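Local coordinates for protein methionine gamma-lyase (Trichomonas vaginalis, PDB 1E5E) that belongs to the Cys/Met metabolism family of pyridoxal-phosphate-dependent enzymes and assembles as a tetramer of identical chains, at residues G101-S106 against K145-I150; E269-V274 against L374-E379. One frame throughout, in Å; residues are numbered along the deposited sequence.

Contact 1: G101-S106 against K145-I150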
loop_
_atom_site.group_PDB
_atom_site.type_symbol
_atom_site.label_atom_id
_atom_site.label_comp_id
_atom_site.label_asym_id
_atom_site.label_seq_id
_atom_site.Cartn_x
_atom_site.Cartn_y
_atom_site.Cartn_z
ATOM N N GLY A 101 11.821 21.915 35.061
ATOM C CA GLY A 101 11.670 23.208 35.719
ATOM C C GLY A 101 10.575 24.075 35.134
ATOM O O GLY A 101 10.164 25.018 35.837
ATOM N N ASP A 102 10.165 23.841 33.877
ATOM C CA ASP A 102 9.095 24.650 33.303
ATOM C C ASP A 102 7.749 24.287 33.935
ATOM O O ASP A 102 7.617 23.329 34.678
ATOM C CB ASP A 102 9.009 24.437 31.792
ATOM C CG ASP A 102 10.138 25.089 31.036
ATOM O OD1 ASP A 102 10.838 25.881 31.716
ATOM O OD2 ASP A 102 10.295 24.834 29.812
ATOM N N HIS A 103 6.724 25.086 33.634
ATOM C CA HIS A 103 5.380 24.867 34.160
ATOM C C HIS A 103 4.374 24.820 32.995
ATOM O O HIS A 103 4.470 25.573 32.050
ATOM C CB HIS A 103 4.957 25.979 35.125
ATOM C CG HIS A 103 3.589 25.936 35.693
ATOM N ND1 HIS A 103 2.719 27.045 35.569
ATOM C CD2 HIS A 103 2.927 25.017 36.408
ATOM C CE1 HIS A 103 1.583 26.768 36.166
ATOM N NE2 HIS A 103 1.687 25.553 36.693
ATOM N N LEU A 104 3.450 23.902 33.148
ATOM C CA LEU A 104 2.396 23.695 32.213
ATOM C C LEU A 104 1.011 23.772 32.848
ATOM O O LEU A 104 0.746 23.003 33.751
ATOM C CB LEU A 104 2.508 22.302 31.545
ATOM C CG LEU A 104 1.413 22.066 30.485
ATOM C CD1 LEU A 104 2.024 21.467 29.220
ATOM C CD2 LEU A 104 0.353 21.120 31.041
ATOM N N ILE A 105 0.143 24.575 32.239
ATOM C CA ILE A 105 -1.252 24.591 32.675
ATOM C C ILE A 105 -2.109 23.868 31.625
ATOM O O ILE A 105 -2.090 24.167 30.428
ATOM C CB ILE A 105 -1.784 26.026 32.840
ATOM C CG1 ILE A 105 -0.990 26.753 33.933
ATOM C CG2 ILE A 105 -3.286 26.043 33.167
ATOM C CD1 ILE A 105 -1.202 28.264 33.941
ATOM N N SER A 106 -2.909 22.923 32.097
ATOM C CA SER A 106 -3.819 22.209 31.239
ATOM C C SER A 106 -5.249 22.135 31.763
ATOM O O SER A 106 -5.515 22.077 32.966
ATOM C CB SER A 106 -3.355 20.744 31.145
ATOM O OG SER A 106 -4.291 19.992 30.385
ATOM N N LYS A 145 2.456 31.126 36.570
ATOM C CA LYS A 145 3.666 31.252 37.375
ATOM C C LYS A 145 4.735 31.808 36.472
ATOM O O LYS A 145 4.620 31.838 35.248
ATOM C CB LYS A 145 4.112 29.950 38.041
ATOM C CG LYS A 145 3.029 29.273 38.850
ATOM C CD LYS A 145 3.445 28.210 39.826
ATOM C CE LYS A 145 3.922 26.914 39.175
ATOM N NZ LYS A 145 4.147 25.880 40.240
ATOM N N PRO A 146 5.841 32.262 37.042
ATOM C CA PRO A 146 6.891 32.865 36.265
ATOM C C PRO A 146 7.459 31.892 35.241
ATOM O O PRO A 146 8.031 32.341 34.261
ATOM C CB PRO A 146 7.890 33.368 37.289
ATOM C CG PRO A 146 7.112 33.443 38.564
ATOM C CD PRO A 146 6.138 32.294 38.498
ATOM N N ASN A 147 7.464 30.605 35.511
ATOM C CA ASN A 147 7.977 29.601 34.603
ATOM C C ASN A 147 6.884 28.955 33.728
ATOM O O ASN A 147 7.151 27.917 33.105
ATOM C CB ASN A 147 8.704 28.561 35.466
ATOM C CG ASN A 147 7.805 27.925 36.508
ATOM O OD1 ASN A 147 6.854 28.538 37.014
ATOM N ND2 ASN A 147 8.100 26.659 36.811
ATOM N N THR A 148 5.672 29.523 33.706
ATOM C CA THR A 148 4.587 28.949 32.902
ATOM C C THR A 148 4.937 29.092 31.427
ATOM O O THR A 148 5.093 30.212 30.947
ATOM C CB THR A 148 3.221 29.611 33.217
ATOM O OG1 THR A 148 2.843 29.169 34.525
ATOM C CG2 THR A 148 2.149 29.171 32.208
ATOM N N LYS A 149 5.056 27.998 30.704
ATOM C CA LYS A 149 5.340 28.065 29.257
ATOM C C LYS A 149 4.171 27.759 28.325
ATOM O O LYS A 149 4.177 28.075 27.121
ATOM C CB LYS A 149 6.397 26.968 28.988
ATOM C CG LYS A 149 7.669 27.226 29.785
ATOM C CD LYS A 149 8.295 28.572 29.349
ATOM C CE LYS A 149 9.588 28.676 30.199
ATOM N NZ LYS A 149 10.080 30.074 30.169
ATOM N N ILE A 150 3.283 26.891 28.780
ATOM C CA ILE A 150 2.172 26.393 28.012
ATOM C C ILE A 150 0.822 26.397 28.742
ATOM O O ILE A 150 0.709 26.073 29.928
ATOM C CB ILE A 150 2.421 24.923 27.575
ATOM C CG1 ILE A 150 3.630 24.826 26.634
ATOM C CG2 ILE A 150 1.205 24.329 26.871
ATOM C CD1 ILE A 150 4.127 23.409 26.438
#

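Contact 2: E269-V274 against L374-E379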
loop_
_atom_site.group_PDB
_atom_site.type_symbol
_atom_site.label_atom_id
_atom_site.label_comp_id
_atom_site.label_asym_id
_atom_site.label_seq_id
_atom_site.Cartn_x
_atom_site.Cartn_y
_atom_site.Cartn_z
ATOM N N GLU A 269 -24.912 17.119 10.379
ATOM C CA GLU A 269 -26.323 17.084 10.094
ATOM C C GLU A 269 -26.951 15.831 10.721
ATOM O O GLU A 269 -27.950 15.984 11.428
ATOM C CB GLU A 269 -26.655 17.079 8.602
ATOM C CG GLU A 269 -26.271 18.351 7.911
ATOM C CD GLU A 269 -26.110 18.277 6.402
ATOM O OE1 GLU A 269 -25.911 19.358 5.785
ATOM O OE2 GLU A 269 -26.021 17.178 5.799
ATOM N N ASN A 270 -26.275 14.692 10.575
ATOM C CA ASN A 270 -26.758 13.485 11.198
ATOM C C ASN A 270 -26.766 13.605 12.724
ATOM O O ASN A 270 -27.694 13.148 13.396
ATOM C CB ASN A 270 -25.928 12.255 10.821
ATOM C CG ASN A 270 -26.265 11.616 9.503
ATOM O OD1 ASN A 270 -27.324 11.849 8.904
ATOM N ND2 ASN A 270 -25.365 10.734 9.057
ATOM N N ALA A 271 -25.689 14.154 13.257
ATOM C CA ALA A 271 -25.514 14.282 14.687
ATOM C C ALA A 271 -26.611 15.170 15.301
ATOM O O ALA A 271 -27.189 14.791 16.308
ATOM C CB ALA A 271 -24.142 14.867 15.073
ATOM N N MET A 272 -26.949 16.272 14.630
ATOM C CA MET A 272 -28.047 17.090 15.170
ATOM C C MET A 272 -29.294 16.208 15.269
ATOM O O MET A 272 -29.956 16.251 16.321
ATOM C CB MET A 272 -28.309 18.342 14.345
ATOM C CG MET A 272 -29.412 19.247 14.897
ATOM S SD MET A 272 -29.109 19.848 16.579
ATOM C CE MET A 272 -28.013 21.214 16.326
ATOM N N LYS A 273 -29.629 15.394 14.253
ATOM C CA LYS A 273 -30.844 14.594 14.349
ATOM C C LYS A 273 -30.752 13.547 15.457
ATOM O O LYS A 273 -31.708 13.380 16.224
ATOM C CB LYS A 273 -31.184 13.852 13.040
ATOM C CG LYS A 273 -31.501 14.822 11.913
ATOM C CD LYS A 273 -31.446 14.187 10.543
ATOM C CE LYS A 273 -31.834 15.240 9.473
ATOM N NZ LYS A 273 -31.639 14.577 8.147
ATOM N N VAL A 274 -29.591 12.906 15.550
ATOM C CA VAL A 274 -29.418 11.872 16.550
ATOM C C VAL A 274 -29.421 12.457 17.960
ATOM O O VAL A 274 -30.053 11.857 18.855
ATOM C CB VAL A 274 -28.151 11.034 16.318
ATOM C CG1 VAL A 274 -27.920 10.089 17.470
ATOM C CG2 VAL A 274 -28.275 10.265 14.988
ATOM N N LEU A 374 -20.342 9.121 21.623
ATOM C CA LEU A 374 -20.767 8.672 20.313
ATOM C C LEU A 374 -20.112 9.568 19.266
ATOM O O LEU A 374 -20.172 10.772 19.500
ATOM C CB LEU A 374 -22.283 8.754 20.159
ATOM C CG LEU A 374 -22.943 8.536 18.806
ATOM C CD1 LEU A 374 -22.820 7.090 18.311
ATOM C CD2 LEU A 374 -24.427 8.946 18.909
ATOM N N SER A 375 -19.676 8.980 18.157
ATOM C CA SER A 375 -19.107 9.723 17.069
ATOM C C SER A 375 -19.963 9.324 15.863
ATOM O O SER A 375 -20.032 8.130 15.638
ATOM C CB SER A 375 -17.644 9.324 16.736
ATOM O OG SER A 375 -17.156 10.272 15.772
ATOM N N VAL A 376 -20.754 10.233 15.343
ATOM C CA VAL A 376 -21.744 9.846 14.338
ATOM C C VAL A 376 -21.069 9.867 12.963
ATOM O O VAL A 376 -20.398 10.861 12.664
ATOM C CB VAL A 376 -22.900 10.866 14.358
ATOM C CG1 VAL A 376 -23.904 10.679 13.239
ATOM C CG2 VAL A 376 -23.609 10.783 15.716
ATOM N N GLY A 377 -21.360 8.896 12.133
ATOM C CA GLY A 377 -20.837 8.802 10.779
ATOM C C GLY A 377 -21.882 9.218 9.727
ATOM O O GLY A 377 -22.781 9.994 10.041
ATOM N N ILE A 378 -21.768 8.689 8.503
ATOM C CA ILE A 378 -22.601 9.105 7.400
ATOM C C ILE A 378 -23.646 8.087 6.949
ATOM O O ILE A 378 -24.211 8.204 5.855
ATOM C CB ILE A 378 -21.745 9.528 6.185
ATOM C CG1 ILE A 378 -20.891 8.306 5.764
ATOM C CG2 ILE A 378 -20.852 10.717 6.578
ATOM C CD1 ILE A 378 -19.868 8.704 4.696
ATOM N N GLU A 379 -24.024 7.191 7.824
ATOM C CA GLU A 379 -25.148 6.298 7.577
ATOM C C GLU A 379 -26.457 7.105 7.507
ATOM O O GLU A 379 -26.505 8.280 7.864
ATOM C CB GLU A 379 -25.303 5.303 8.739
ATOM C CG GLU A 379 -24.075 4.447 8.957
ATOM C CD GLU A 379 -23.138 4.874 10.051
ATOM O OE1 GLU A 379 -23.182 6.070 10.420
ATOM O OE2 GLU A 379 -22.308 4.047 10.534
#

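Contact 1: G101-S106 against K145-I150
His103 and Leu104 pair in parallel with Thr148 and Ile150, and a beta bulge between the two pairs shifts the register by one residue, the short strand segments meeting at 53°. The backbone ladder runs from His103 N to Asn147 O, from Lys149 N to His103 O (2.8 Å) and from Ile105 N to Ile150 O. At the Gly101 end, Asn147 folds its amide back between its own N and carbonyl carbon (chi1 58°) and sends ND2 to Gly101 O at 2.8 Å, the acceptor lying in the amide plane. On the same face as Thr148, the His103 imidazole stands with CG anti to the backbone N (chi1 177°), alongside the threonine. Its ND1 is hydrogen-bonded to Thr148 OG1, modelled very short at 2.4 Å, a length to treat with caution. The Lys145 N-H points to the same hydroxyl, which ties the type I turn of Lys145 to Thr148 to the ring. Lys145, bent at chi3, lays CE over the centre of the imidazole in a CH-pi contact, 3.5 Å from the centroid, while His103 NE2 is hydrogen-bonded to Asp130 OD2 on strand 128-132; with a partner at each nitrogen, the ring orientation is probably fixed. On the other face, Leu104 CD1 meets Ile150 CG2 at 3.8 Å, against helices 112-124 and 86-97. At the margin, the aliphatic part of Lys149 packs on the Asp102 carboxylate, whose salt bridge is to Lys99. The two strands lie side by side in a mostly parallel, helix-covered sheet of seven strands, with strand 220-224 antiparallel, as in the large domain of fold type I pyridoxal-phosphate enzymes.

Contact 2: E269-V274 against L374-E379
Asn270 supplies the polar part of this helix-to-loop contact, its ND2 donating to two backbone carbonyls just beyond strand 371-375. The bond to Gly377 O, 2.9 Å long, is the straighter one (162° at the hydrogen); the acceptor lies in the amide plane and is met on a lone pair. Glu379 O, at 3.0 Å, is reached at a poorer 130° and stands far out of that plane. One buried amide nitrogen thus holds the carbonyls on both sides of Ile378 in the loop. The apolar part runs down the helix face. Val376 rests its two methyls on the helix, CG1 against Asn270 CB at 3.5 Å and CG2 4.2 Å from Ala271 CB; CG1 gets there by lying anti to its backbone N (chi1 172°). One turn further along, Val274 CG1 meets Leu374 CD2 at 3.9 Å, the two side chains crossing at about a right angle. Helix 260-279 is thereby laid against the end of a central strand of the smaller sheet, with Ile312 of the adjacent strand 311-316 and Phe388 of helix 381-396 closing the core, while Glu379, bonded to Ser344, also reaches His14 of the second subunit.

How the contacts relate
Contacts 1 and 2 illustrate two ways of building one chain: strand beside strand in the seven-stranded sheet, and helix against strand end in the five-stranded one. They lie on opposite sides of the chain's centre, with centres 38 Å apart and nearest atoms about 21 Å apart, so neither touches the other. In sequence they follow in series, contact 1 closing before contact 2 opens. The bound N-(hydroxy{3-hydroxy-2-methyl-5-[(phosphonooxy)methyl]pyridin-4-yl}methyl)norvaline is about 14 Å from the side chain of Leu104 in contact 1 and about 11 Å from that of Leu374 in contact 2. Both distances put these two leucines beyond direct contact with the ligand. Contact 2 alone also reaches another subunit.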